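PDB 6QZO: peroxidase from Cellulomonas bogoriensis 69B4 = DSM 16987, which binds heme b and, as a member of the DyP-type peroxidase family, probably uses peroxide to oxidise its substrates. Local coordinates for residues A[244-248]-A[249-253]; A[290-293]-A[294-298]; A[351-354]-A[355-358]. All coordinates share one frame; numbering follows the deposited sequence.

All three contacts are local and belong to the C-terminal half of the DyP peroxidase. Contact 1 is a surface contact at the start of helix 248-255, next to the second subunit, and is rich in charge. Contacts 2 and 3 are partly buried and both touch the heme. Contact 2 supplies the axial histidine from helix 292-296. Contact 3 is a turn into strand 356-366; it works through apolar side chains, one carbonyl and a glutamate lying on an indole. The centres of contacts 2 and 3 lie about 13 Å apart, and H292 ND1 is 3.5 Å from L352 CD2. Contact 1 touches both: L246 packs on W355, and A253 O meets the CB of A291.

Contact 1 (A[244-248]-A[249-253]); sequences DELSR and GAREA
D244 and R251 form a salt bridge across this turn, with OD1 of D244 3.2 Å from NH2 of R251. The oxygen lies at the edge of the guanidinium, near its plane, and the two flat groups are turned 34° apart. R251 reaches it with a chain extended from CG to NE. While its NH2 meets D244, its CG packs against the CB of L246, at 3.8 Å. That same CB lies 4.1 Å from the CB of A250.

S247 is the N-cap of the helix. Its OG sits between the backbone N and the carbonyl carbon (chi1 74°), which brings it to the first turn, where it accepts from the N of A250 at 3.1 Å. The N-H points well at it, with an angle of 161°. Regular helical bonds follow at once: R251 N gives to S247 O at 3.1 Å, and E252 N to R248 O at 3.0 Å.

Further direct partners hold the charged ends. NH2 of R251 also donates to the O of W243, and the W243 ring makes a cation-pi contact with R251. The second subunit adds salt bridges: its K164 and R160 meet D244, its E89 meets R251, and its E91 meets R248. S88 of that subunit is hydrogen-bonded to OD1 of D244. This gathering of opposite charges ties the turn to the second subunit.

The turn joins helix 240-243, which follows strand 229-238, to helix 248-255. Beyond that helix the chain folds back, and OE2 of E252 accepts from the N of L259.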
loop_
_atom_site.group_PDB
_atom_site.type_symbol
_atom_site.label_atom_id
_atom_site.label_comp_id
_atom_site.label_asym_id
_atom_site.label_seq_id
_atom_site.Cartn_x
_atom_site.Cartn_y
_atom_site.Cartn_z
ATOM N N ASP A 244 7.750 -17.309 13.960
ATOM C CA ASP A 244 8.694 -18.111 13.133
ATOM C C ASP A 244 9.335 -19.238 13.958
ATOM O O ASP A 244 9.808 -20.204 13.338
ATOM C CB ASP A 244 9.742 -17.210 12.481
ATOM C CG ASP A 244 9.205 -16.450 11.297
ATOM O OD1 ASP A 244 8.009 -16.662 10.957
ATOM O OD2 ASP A 244 9.986 -15.649 10.730
ATOM N N GLU A 245 9.340 -19.125 15.290
ATOM C CA GLU A 245 9.921 -20.135 16.218
ATOM C C GLU A 245 8.988 -21.346 16.359
ATOM O O GLU A 245 9.409 -22.329 17.001
ATOM C CB GLU A 245 10.196 -19.516 17.589
ATOM C CG GLU A 245 11.248 -18.412 17.569
ATOM C CD GLU A 245 11.395 -17.661 18.887
ATOM O OE1 GLU A 245 10.438 -17.673 19.704
ATOM O OE2 GLU A 245 12.493 -17.116 19.121
ATOM N N LEU A 246 7.753 -21.281 15.853
ATOM C CA LEU A 246 6.748 -22.385 16.003
ATOM C C LEU A 246 6.807 -23.305 14.788
ATOM O O LEU A 246 6.816 -22.806 13.659
ATOM C CB LEU A 246 5.324 -21.846 16.129
ATOM C CG LEU A 246 4.987 -20.978 17.340
ATOM C CD1 LEU A 246 3.496 -20.699 17.385
ATOM C CD2 LEU A 246 5.444 -21.604 18.642
ATOM N N SER A 247 6.811 -24.616 15.021
ATOM C CA SER A 247 6.484 -25.639 13.997
ATOM C C SER A 247 5.102 -25.346 13.410
ATOM O O SER A 247 4.300 -24.662 14.068
ATOM C CB SER A 247 6.498 -27.012 14.594
ATOM O OG SER A 247 5.353 -27.202 15.407
ATOM N N ARG A 248 4.850 -25.876 12.222
ATOM C CA ARG A 248 3.516 -25.921 11.567
ATOM C C ARG A 248 2.446 -26.456 12.530
ATOM O O ARG A 248 1.348 -25.860 12.584
ATOM C CB ARG A 248 3.607 -26.835 10.345
ATOM C CG ARG A 248 2.556 -26.575 9.283
ATOM C CD ARG A 248 3.108 -25.715 8.158
ATOM N NE ARG A 248 2.228 -25.947 7.022
ATOM C CZ ARG A 248 1.873 -25.036 6.127
ATOM N NH1 ARG A 248 2.375 -23.808 6.149
ATOM N NH2 ARG A 248 1.013 -25.383 5.182
ATOM N N GLY A 249 2.745 -27.554 13.233
ATOM C CA GLY A 249 1.808 -28.234 14.154
ATOM C C GLY A 249 1.370 -27.325 15.294
ATOM O O GLY A 249 0.163 -27.322 15.636
ATOM N N ALA A 250 2.322 -26.589 15.866
ATOM C CA ALA A 250 2.103 -25.633 16.979
ATOM C C ALA A 250 1.288 -24.429 16.488
ATOM O O ALA A 250 0.479 -23.914 17.270
ATOM C CB ALA A 250 3.428 -25.213 17.578
ATOM N N ARG A 251 1.492 -23.996 15.240
ATOM C CA ARG A 251 0.743 -22.854 14.644
ATOM C C ARG A 251 -0.706 -23.259 14.392
ATOM O O ARG A 251 -1.602 -22.424 14.585
ATOM C CB ARG A 251 1.344 -22.419 13.315
ATOM C CG ARG A 251 2.672 -21.690 13.426
ATOM C CD ARG A 251 3.180 -21.322 12.046
ATOM N NE ARG A 251 4.325 -20.425 12.126
ATOM C CZ ARG A 251 4.895 -19.824 11.088
ATOM N NH1 ARG A 251 4.430 -20.013 9.868
ATOM N NH2 ARG A 251 5.929 -19.026 11.278
ATOM N N GLU A 252 -0.912 -24.486 13.939
ATOM C CA GLU A 252 -2.258 -25.040 13.659
ATOM C C GLU A 252 -2.989 -25.250 14.990
ATOM O O GLU A 252 -4.179 -24.891 15.072
ATOM C CB GLU A 252 -2.126 -26.303 12.814
ATOM C CG GLU A 252 -1.656 -25.991 11.404
ATOM C CD GLU A 252 -1.503 -27.178 10.475
ATOM O OE1 GLU A 252 -1.313 -28.295 10.992
ATOM O OE2 GLU A 252 -1.594 -26.986 9.243
ATOM N N ALA A 253 -2.293 -25.757 16.003
ATOM C CA ALA A 253 -2.867 -25.979 17.349
ATOM C C ALA A 253 -3.329 -24.632 17.933
ATOM O O ALA A 253 -4.382 -24.621 18.603
ATOM C CB ALA A 253 -1.882 -26.677 18.247
#

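Contact 2 (A[290-293]-A[294-298]); sequences EAHI and RRARP. With HEM (protoporphyrin IX containing Fe), chain I.
The backbone between A291 and A296 makes a short helical turn, in which R295 N bonds to A291 O at 3.1 Å and A296 N to H292 O at 2.9 Å, with A291 as the N-cap residue. This is the proximal heme helix of the DyP peroxidase fold, and it carries the axial ligand of the iron. R297 N still turns back to I293 O, but that bond is weak.

H292 sends its ring towards the heme with NE2 foremost, CG being anti to the backbone N (chi1 -176°). NE2 binds the iron at 2.1 Å. The other ring nitrogen, ND1, is hydrogen-bonded to OD2 of D350, so the imidazole is held at both nitrogens. Such a carboxylate partner probably makes the histidine a stronger donor to the iron, as in other heme peroxidases. The CB of A296 lies over one face of the imidazole, 4.5 Å from CE1, and touches the heme as well.

I293 turns its CG2 to the heme, 3.8 Å from the propionate carbon CAA. In R295, CG is anti to the carbonyl carbon (chi1 -63°), which puts it 3.9 Å from the CA of E290. Bends at chi2 and chi3 then carry the guanidinium to the carbonyls of A349 and R345. R294 runs to the carbonyls of L276, I287 and D288. These bonds tie the helix to the loop before it and to the end of helix 340-348. At the chain exit from the helix, the CD of P298 lies 3.9 Å from propionate oxygen O1D.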
loop_
_atom_site.group_PDB
_atom_site.type_symbol
_atom_site.label_atom_id
_atom_site.label_comp_id
_atom_site.label_asym_id
_atom_site.label_seq_id
_atom_site.Cartn_x
_atom_site.Cartn_y
_atom_site.Cartn_z
ATOM N N GLU A 290 -7.618 -23.777 24.632
ATOM C CA GLU A 290 -7.247 -22.341 24.518
ATOM C C GLU A 290 -6.967 -21.969 23.057
ATOM O O GLU A 290 -6.415 -20.892 22.817
ATOM C CB GLU A 290 -6.048 -22.081 25.429
ATOM C CG GLU A 290 -6.440 -22.114 26.899
ATOM C CD GLU A 290 -5.323 -21.846 27.881
ATOM O OE1 GLU A 290 -4.137 -21.892 27.460
ATOM O OE2 GLU A 290 -5.651 -21.543 29.038
ATOM N N ALA A 291 -7.360 -22.824 22.119
ATOM C CA ALA A 291 -7.271 -22.592 20.655
ATOM C C ALA A 291 -8.175 -21.408 20.296
ATOM O O ALA A 291 -9.275 -21.314 20.876
ATOM C CB ALA A 291 -7.675 -23.824 19.894
ATOM N N HIS A 292 -7.731 -20.566 19.364
ATOM C CA HIS A 292 -8.392 -19.288 19.003
ATOM C C HIS A 292 -9.875 -19.535 18.706
ATOM O O HIS A 292 -10.708 -18.772 19.199
ATOM C CB HIS A 292 -7.657 -18.612 17.829
ATOM C CG HIS A 292 -8.190 -17.265 17.461
ATOM N ND1 HIS A 292 -8.189 -16.203 18.340
ATOM C CD2 HIS A 292 -8.729 -16.801 16.304
ATOM C CE1 HIS A 292 -8.716 -15.143 17.747
ATOM N NE2 HIS A 292 -9.055 -15.479 16.482
ATOM N N ILE A 293 -10.194 -20.542 17.898
ATOM C CA ILE A 293 -11.571 -20.687 17.344
ATOM C C ILE A 293 -12.477 -21.315 18.408
ATOM O O ILE A 293 -13.708 -21.207 18.268
ATOM C CB ILE A 293 -11.582 -21.483 16.024
ATOM C CG1 ILE A 293 -11.260 -22.966 16.228
ATOM C CG2 ILE A 293 -10.669 -20.822 15.010
ATOM C CD1 ILE A 293 -11.623 -23.823 15.052
ATOM N N ARG A 294 -11.906 -21.964 19.417
ATOM C CA ARG A 294 -12.697 -22.467 20.566
ATOM C C ARG A 294 -13.077 -21.265 21.436
ATOM O O ARG A 294 -14.249 -21.144 21.779
ATOM C CB ARG A 294 -11.916 -23.520 21.355
ATOM C CG ARG A 294 -12.683 -24.093 22.534
ATOM C CD ARG A 294 -11.813 -25.002 23.371
ATOM N NE ARG A 294 -11.585 -26.276 22.715
ATOM C CZ ARG A 294 -12.442 -27.297 22.706
ATOM N NH1 ARG A 294 -13.620 -27.190 23.308
ATOM N NH2 ARG A 294 -12.124 -28.425 22.080
ATOM N N ARG A 295 -12.111 -20.411 21.753
ATOM C CA ARG A 295 -12.284 -19.278 22.697
ATOM C C ARG A 295 -13.104 -18.157 22.037
ATOM O O ARG A 295 -13.752 -17.407 22.781
ATOM C CB ARG A 295 -10.915 -18.779 23.170
ATOM C CG ARG A 295 -10.128 -19.809 23.957
ATOM C CD ARG A 295 -10.784 -20.152 25.276
ATOM N NE ARG A 295 -10.811 -19.000 26.167
ATOM C CZ ARG A 295 -11.498 -18.933 27.302
ATOM N NH1 ARG A 295 -12.244 -19.955 27.694
ATOM N NH2 ARG A 295 -11.461 -17.831 28.018
ATOM N N ALA A 296 -13.071 -18.053 20.704
ATOM C CA ALA A 296 -13.692 -16.952 19.928
ATOM C C ALA A 296 -15.115 -17.325 19.505
ATOM O O ALA A 296 -15.899 -16.398 19.194
ATOM C CB ALA A 296 -12.838 -16.628 18.736
ATOM N N ARG A 297 -15.435 -18.618 19.513
ATOM C CA ARG A 297 -16.765 -19.156 19.128
ATOM C C ARG A 297 -17.858 -18.422 19.915
ATOM O O ARG A 297 -17.646 -18.061 21.068
ATOM C CB ARG A 297 -16.813 -20.666 19.391
ATOM C CG ARG A 297 -18.018 -21.343 18.763
ATOM C CD ARG A 297 -18.162 -22.804 19.106
ATOM N NE ARG A 297 -19.334 -23.316 18.413
ATOM C CZ ARG A 297 -19.315 -24.002 17.259
ATOM N NH1 ARG A 297 -18.165 -24.254 16.638
ATOM N NH2 ARG A 297 -20.451 -24.422 16.721
ATOM N N PRO A 298 -19.050 -18.158 19.321
ATOM C CA PRO A 298 -20.196 -17.673 20.082
ATOM C C PRO A 298 -20.574 -18.615 21.237
ATOM O O PRO A 298 -20.685 -19.803 21.010
ATOM C CB PRO A 298 -21.336 -17.640 19.041
ATOM C CG PRO A 298 -20.622 -17.459 17.730
ATOM C CD PRO A 298 -19.354 -18.276 17.882
HETATM C CHA HEM I . -11.448 -16.877 13.645
HETATM C CHB HEM I . -7.014 -15.110 13.033
HETATM C CHC HEM I . -7.962 -11.644 16.262
HETATM C CHD HEM I . -12.527 -13.162 16.566
HETATM C C1A HEM I . -10.155 -16.703 13.233
HETATM C C2A HEM I . -9.447 -17.617 12.399
HETATM C C3A HEM I . -8.194 -17.120 12.243
HETATM C C4A HEM I . -8.138 -15.896 12.945
HETATM C CMA HEM I . -7.052 -17.731 11.453
HETATM C CAA HEM I . -9.960 -18.932 11.839
HETATM C CBA HEM I . -10.644 -18.798 10.478
HETATM C CGA HEM I . -11.967 -18.127 10.652
HETATM O O1A HEM I . -11.999 -16.872 10.517
HETATM O O2A HEM I . -12.989 -18.812 10.937
HETATM C C1B HEM I . -6.912 -14.013 13.880
HETATM C C2B HEM I . -5.712 -13.261 13.991
HETATM C C3B HEM I . -5.963 -12.272 14.911
HETATM C C4B HEM I . -7.353 -12.479 15.339
HETATM C CMB HEM I . -4.420 -13.508 13.216
HETATM C CAB HEM I . -5.124 -11.150 15.376
HETATM C CBB HEM I . -3.994 -10.772 14.777
HETATM C C1C HEM I . -9.285 -11.734 16.626
HETATM C C2C HEM I . -9.902 -10.877 17.537
HETATM C C3C HEM I . -11.212 -11.278 17.660
HETATM C C4C HEM I . -11.387 -12.419 16.781
HETATM C CMC HEM I . -9.311 -9.719 18.292
HETATM C CAC HEM I . -12.057 -10.480 18.587
HETATM C CBC HEM I . -13.322 -10.682 18.839
HETATM C C1D HEM I . -12.580 -14.326 15.772
HETATM C C2D HEM I . -13.819 -15.107 15.603
HETATM C C3D HEM I . -13.517 -16.150 14.809
HETATM C C4D HEM I . -12.089 -15.984 14.489
HETATM C CMD HEM I . -15.195 -14.878 16.205
HETATM C CAD HEM I . -14.475 -17.255 14.347
HETATM C CBD HEM I . -14.475 -18.430 15.347
HETATM C CGD HEM I . -15.433 -19.572 15.025
HETATM O O1D HEM I . -16.650 -19.476 15.290
HETATM O O2D HEM I . -15.021 -20.653 14.517
HETATM N NA HEM I . -9.341 -15.658 13.556
HETATM N NB HEM I . -7.849 -13.524 14.694
HETATM N NC HEM I . -10.174 -12.666 16.178
HETATM N ND HEM I . -11.583 -14.898 15.083
HETATM FE FE HEM I . -9.796 -14.298 14.925
#

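Contact 3 (A[351-354]-A[355-358]); sequences LLNE and WTFP. With HEM (protoporphyrin IX containing Fe), chain I.
The carbonyl oxygen of L352 is gripped by two donors from the residues that follow. The backbone N of W355 gives to it at 3.0 Å, with an N-H...O angle of 165°. OG1 of T356 donates to it at 3.0 Å. The two donors come from opposite faces of the carbonyl plane. OG1 gets there because it sits between the backbone N and the carbonyl carbon (chi1 66°).

This leaves the methyl of T356 facing the heme, with CG2 3.5 Å from vinyl carbon CBB. L352 crosses T356 at about a right angle, CG against CG2 at 3.8 Å. Its CD2 lies 3.6 Å from the porphyrin carbon C2B.

The 3-10 turn 351-354 here leads into strand 356-366, an outermost strand, within this chain, of the antiparallel C-terminal sheet of the ferredoxin-like DyP fold. N353 fastens the turn through ND2 to the O of L346.

On the side away from the heme, E354 runs beside the W355 indole. Its CB sits 3.6 Å above the centre of the six-membered ring, a CH-pi contact. The carboxylate stacks over the benzene part, with CD 3.5 Å from CZ2 of W355 and the two planes 14° apart.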
loop_
_atom_site.group_PDB
_atom_site.type_symbol
_atom_site.label_atom_id
_atom_site.label_comp_id
_atom_site.label_asym_id
_atom_site.label_seq_id
_atom_site.Cartn_x
_atom_site.Cartn_y
_atom_site.Cartn_z
ATOM N N LEU A 351 -4.316 -18.938 22.992
ATOM C CA LEU A 351 -2.901 -19.270 22.651
ATOM C C LEU A 351 -2.322 -18.190 21.721
ATOM O O LEU A 351 -1.139 -17.845 21.861
ATOM C CB LEU A 351 -2.860 -20.649 21.993
ATOM C CG LEU A 351 -3.077 -21.841 22.926
ATOM C CD1 LEU A 351 -3.060 -23.129 22.112
ATOM C CD2 LEU A 351 -2.029 -21.884 24.042
ATOM N N LEU A 352 -3.151 -17.655 20.824
ATOM C CA LEU A 352 -2.794 -16.641 19.799
ATOM C C LEU A 352 -2.264 -15.352 20.453
ATOM O O LEU A 352 -1.459 -14.654 19.802
ATOM C CB LEU A 352 -4.039 -16.350 18.957
ATOM C CG LEU A 352 -3.834 -15.410 17.770
ATOM C CD1 LEU A 352 -2.830 -15.985 16.788
ATOM C CD2 LEU A 352 -5.133 -15.130 17.058
ATOM N N ASN A 353 -2.696 -15.042 21.679
ATOM C CA ASN A 353 -2.261 -13.823 22.419
ATOM C C ASN A 353 -0.743 -13.800 22.597
ATOM O O ASN A 353 -0.234 -12.711 22.900
ATOM C CB ASN A 353 -2.904 -13.717 23.808
ATOM C CG ASN A 353 -4.353 -13.310 23.747
ATOM O OD1 ASN A 353 -4.799 -12.697 22.775
ATOM N ND2 ASN A 353 -5.103 -13.659 24.776
ATOM N N GLU A 354 -0.054 -14.948 22.468
ATOM C CA GLU A 354 1.417 -15.019 22.672
ATOM C C GLU A 354 2.156 -14.411 21.465
ATOM O O GLU A 354 3.335 -14.072 21.630
ATOM C CB GLU A 354 1.846 -16.460 22.957
ATOM C CG GLU A 354 3.331 -16.611 23.319
ATOM C CD GLU A 354 3.697 -17.965 23.925
ATOM O OE1 GLU A 354 2.755 -18.696 24.380
ATOM O OE2 GLU A 354 4.917 -18.305 23.967
ATOM N N TRP A 355 1.496 -14.275 20.310
ATOM C CA TRP A 355 2.131 -13.848 19.025
ATOM C C TRP A 355 1.377 -12.682 18.369
ATOM O O TRP A 355 1.761 -12.287 17.270
ATOM C CB TRP A 355 2.260 -15.052 18.087
ATOM C CG TRP A 355 3.077 -16.127 18.735
ATOM C CD1 TRP A 355 4.421 -16.104 18.962
ATOM C CD2 TRP A 355 2.582 -17.312 19.377
ATOM N NE1 TRP A 355 4.803 -17.208 19.672
ATOM C CE2 TRP A 355 3.696 -17.975 19.932
ATOM C CE3 TRP A 355 1.313 -17.880 19.523
ATOM C CZ2 TRP A 355 3.579 -19.172 20.632
ATOM C CZ3 TRP A 355 1.200 -19.077 20.195
ATOM C CH2 TRP A 355 2.313 -19.711 20.739
ATOM N N THR A 356 0.365 -12.134 19.039
ATOM C CA THR A 356 -0.417 -10.960 18.599
ATOM C C THR A 356 -0.559 -10.012 19.787
ATOM O O THR A 356 -0.448 -10.490 20.914
ATOM C CB THR A 356 -1.804 -11.365 18.081
ATOM O OG1 THR A 356 -2.514 -11.885 19.200
ATOM C CG2 THR A 356 -1.762 -12.383 16.960
ATOM N N PHE A 357 -0.795 -8.723 19.539
ATOM C CA PHE A 357 -1.108 -7.741 20.601
ATOM C C PHE A 357 -1.817 -6.537 19.995
ATOM O O PHE A 357 -1.443 -6.050 18.941
ATOM C CB PHE A 357 0.133 -7.411 21.439
ATOM C CG PHE A 357 1.360 -6.920 20.703
ATOM C CD1 PHE A 357 2.338 -7.804 20.276
ATOM C CD2 PHE A 357 1.569 -5.559 20.514
ATOM C CE1 PHE A 357 3.462 -7.343 19.602
ATOM C CE2 PHE A 357 2.712 -5.095 19.861
ATOM C CZ PHE A 357 3.659 -5.986 19.402
ATOM N N PRO A 358 -2.912 -6.045 20.631
ATOM C CA PRO A 358 -3.627 -4.876 20.128
ATOM C C PRO A 358 -2.816 -3.606 20.401
ATOM O O PRO A 358 -2.404 -3.419 21.531
ATOM C CB PRO A 358 -4.939 -4.870 20.934
ATOM C CG PRO A 358 -4.959 -6.171 21.697
ATOM C CD PRO A 358 -3.513 -6.571 21.871
HETATM C CHA HEM I . -11.448 -16.877 13.645
HETATM C CHB HEM I . -7.014 -15.110 13.033
HETATM C CHC HEM I . -7.962 -11.644 16.262
HETATM C CHD HEM I . -12.527 -13.162 16.566
HETATM C C1A HEM I . -10.155 -16.703 13.233
HETATM C C2A HEM I . -9.447 -17.617 12.399
HETATM C C3A HEM I . -8.194 -17.120 12.243
HETATM C C4A HEM I . -8.138 -15.896 12.945
HETATM C CMA HEM I . -7.052 -17.731 11.453
HETATM C CAA HEM I . -9.960 -18.932 11.839
HETATM C CBA HEM I . -10.644 -18.798 10.478
HETATM C CGA HEM I . -11.967 -18.127 10.652
HETATM O O1A HEM I . -11.999 -16.872 10.517
HETATM O O2A HEM I . -12.989 -18.812 10.937
HETATM C C1B HEM I . -6.912 -14.013 13.880
HETATM C C2B HEM I . -5.712 -13.261 13.991
HETATM C C3B HEM I . -5.963 -12.272 14.911
HETATM C C4B HEM I . -7.353 -12.479 15.339
HETATM C CMB HEM I . -4.420 -13.508 13.216
HETATM C CAB HEM I . -5.124 -11.150 15.376
HETATM C CBB HEM I . -3.994 -10.772 14.777
HETATM C C1C HEM I . -9.285 -11.734 16.626
HETATM C C2C HEM I . -9.902 -10.877 17.537
HETATM C C3C HEM I . -11.212 -11.278 17.660
HETATM C C4C HEM I . -11.387 -12.419 16.781
HETATM C CMC HEM I . -9.311 -9.719 18.292
HETATM C CAC HEM I . -12.057 -10.480 18.587
HETATM C CBC HEM I . -13.322 -10.682 18.839
HETATM C C1D HEM I . -12.580 -14.326 15.772
HETATM C C2D HEM I . -13.819 -15.107 15.603
HETATM C C3D HEM I . -13.517 -16.150 14.809
HETATM C C4D HEM I . -12.089 -15.984 14.489
HETATM C CMD HEM I . -15.195 -14.878 16.205
HETATM C CAD HEM I . -14.475 -17.255 14.347
HETATM C CBD HEM I . -14.475 -18.430 15.347
HETATM C CGD HEM I . -15.433 -19.572 15.025
HETATM O O1D HEM I . -16.650 -19.476 15.290
HETATM O O2D HEM I . -15.021 -20.653 14.517
HETATM N NA HEM I . -9.341 -15.658 13.556
HETATM N NB HEM I . -7.849 -13.524 14.694
HETATM N NC HEM I . -10.174 -12.666 16.178
HETATM N ND HEM I . -11.583 -14.898 15.083
HETATM FE FE HEM I . -9.796 -14.298 14.925
#